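Local coordinates for lipolytic protein G-D-S-L family (Chitinophaga pinensis, PDB 4Q7Q) that is of unconfirmed function but probably hydrolyses ester bonds as a lipase or acylhydrolase of the SGNH superfamily, at residues G12-Y17 and G236-D241. Sequence-based numbering, arbitrary orientation.
Sequences GDSITY and GLHPSD
Ser-14 OG and His-238 NE2 share a hydrogen bond of 2.7 Å, and either could be the donor. With Asp-235, whose OD2 is hydrogen-bonded to His-238 ND1, they have the charge-relay geometry of a Ser-His-Asp triad, probably the catalytic one. This is consistent with the GDSL-like lipase family, in which the nucleophile is the serine of the GDS motif. Here Gly-12, Asp-13 and Ser-14 form that motif, where strand 6-12 of the parallel sheet gives way to helix 14-17.

The hydroxyl of Ser-14 sits between the backbone N and the carbonyl carbon (chi1 52°). It meets the imidazole at its edge, in the ring plane. With ND1 held by Asp-235 and NE2 by Ser-14, the ring has a hydrogen bond at each nitrogen, which should hold its rotation. Leu-237 CG lies over the centre of one face of the His-238 ring, 4.0 Å above its plane. An alanine in place of His-238 would probably leave Ser-14 OG and Asp-235 OD2 without their shared partner and open a gap beneath Leu-237.

Ile-15 and Pro-239 make the apolar part of the contact. Ile-15 CG1, beside the backbone N (chi1 -65°), lies 4.0 Å from His-238 CD2. The Ile-15 side chain crosses the ring of Pro-239 at about a right angle, with Ile-15 CG1 3.8 Å from Pro-239 CD. Pro-239 also touches Asn-244 and Ile-247 of helix 241-257.

Asp-13 is the N-cap of the short helix. Asp-13 OD1 accepts from Ile-15 N at 3.1 Å, on the anti side and 21° out of the carboxylate plane.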
# COMPACT_ATOMS: atom_id res chain seq x y z
N GLY A 12 -4.95 1.52 -6.79
CA GLY A 12 -4.32 0.90 -5.65
C GLY A 12 -5.09 -0.26 -5.07
O GLY A 12 -6.01 -0.80 -5.70
N ASP A 13 -4.68 -0.65 -3.87
CA ASP A 13 -5.29 -1.75 -3.13
C ASP A 13 -6.06 -1.17 -1.93
O ASP A 13 -6.59 -0.07 -2.02
CB ASP A 13 -4.23 -2.77 -2.70
CG ASP A 13 -3.02 -2.12 -2.03
OD1 ASP A 13 -3.20 -1.12 -1.30
OD2 ASP A 13 -1.88 -2.59 -2.25
N SER A 14 -6.10 -1.88 -0.80
CA SER A 14 -6.86 -1.40 0.35
C SER A 14 -6.34 -0.08 0.90
O SER A 14 -7.11 0.73 1.38
CB SER A 14 -6.87 -2.44 1.47
OG SER A 14 -5.56 -2.85 1.77
N ILE A 15 -5.04 0.14 0.83
CA ILE A 15 -4.47 1.37 1.35
C ILE A 15 -5.08 2.60 0.65
O ILE A 15 -5.26 3.65 1.27
CB ILE A 15 -2.94 1.33 1.31
CG1 ILE A 15 -2.46 0.24 2.27
CG2 ILE A 15 -2.32 2.67 1.67
CD1 ILE A 15 -0.99 -0.11 2.17
N THR A 16 -5.44 2.43 -0.62
CA THR A 16 -6.10 3.47 -1.41
C THR A 16 -7.61 3.42 -1.21
O THR A 16 -8.25 4.44 -0.95
CB THR A 16 -5.75 3.30 -2.89
OG1 THR A 16 -4.33 3.43 -3.03
CG2 THR A 16 -6.46 4.33 -3.76
N TYR A 17 -8.17 2.23 -1.35
CA TYR A 17 -9.60 1.99 -1.15
C TYR A 17 -10.15 2.62 0.14
O TYR A 17 -11.21 3.27 0.12
CB TYR A 17 -9.84 0.48 -1.12
CG TYR A 17 -11.24 0.06 -0.71
CD1 TYR A 17 -12.26 -0.05 -1.66
CD2 TYR A 17 -11.53 -0.26 0.61
CE1 TYR A 17 -13.53 -0.46 -1.29
CE2 TYR A 17 -12.79 -0.66 0.99
CZ TYR A 17 -13.80 -0.76 0.04
OH TYR A 17 -15.06 -1.15 0.42
N GLY A 236 -1.17 -3.00 11.77
CA GLY A 236 0.07 -3.59 11.29
C GLY A 236 0.38 -3.25 9.85
O GLY A 236 1.55 -3.24 9.44
N LEU A 237 -0.66 -2.96 9.08
CA LEU A 237 -0.55 -2.85 7.63
C LEU A 237 -1.12 -1.55 7.07
O LEU A 237 -0.46 -0.85 6.30
CB LEU A 237 -1.24 -4.05 6.98
CG LEU A 237 -1.49 -4.06 5.46
CD1 LEU A 237 -0.20 -3.98 4.65
CD2 LEU A 237 -2.29 -5.30 5.07
N HIS A 238 -2.35 -1.23 7.46
CA HIS A 238 -3.04 -0.08 6.88
C HIS A 238 -2.75 1.18 7.66
O HIS A 238 -2.87 1.20 8.88
CB HIS A 238 -4.54 -0.34 6.85
CG HIS A 238 -4.91 -1.54 6.03
ND1 HIS A 238 -5.27 -2.75 6.59
CD2 HIS A 238 -4.95 -1.71 4.69
CE1 HIS A 238 -5.51 -3.62 5.62
NE2 HIS A 238 -5.33 -3.01 4.46
N PRO A 239 -2.34 2.24 6.96
CA PRO A 239 -1.95 3.49 7.60
C PRO A 239 -2.99 4.07 8.56
O PRO A 239 -4.21 4.03 8.33
CB PRO A 239 -1.74 4.43 6.41
CG PRO A 239 -1.31 3.54 5.32
CD PRO A 239 -2.06 2.25 5.51
N SER A 240 -2.46 4.62 9.64
CA SER A 240 -3.22 5.48 10.53
C SER A 240 -3.33 6.87 9.92
O SER A 240 -2.85 7.12 8.82
CB SER A 240 -2.48 5.59 11.86
OG SER A 240 -1.21 6.19 11.66
N ASP A 241 -3.95 7.79 10.65
CA ASP A 241 -3.95 9.19 10.23
C ASP A 241 -2.52 9.69 10.03
O ASP A 241 -2.23 10.36 9.04
CB ASP A 241 -4.65 10.07 11.27
CG ASP A 241 -6.16 10.03 11.14
OD1 ASP A 241 -6.66 9.83 10.02
OD2 ASP A 241 -6.86 10.22 12.16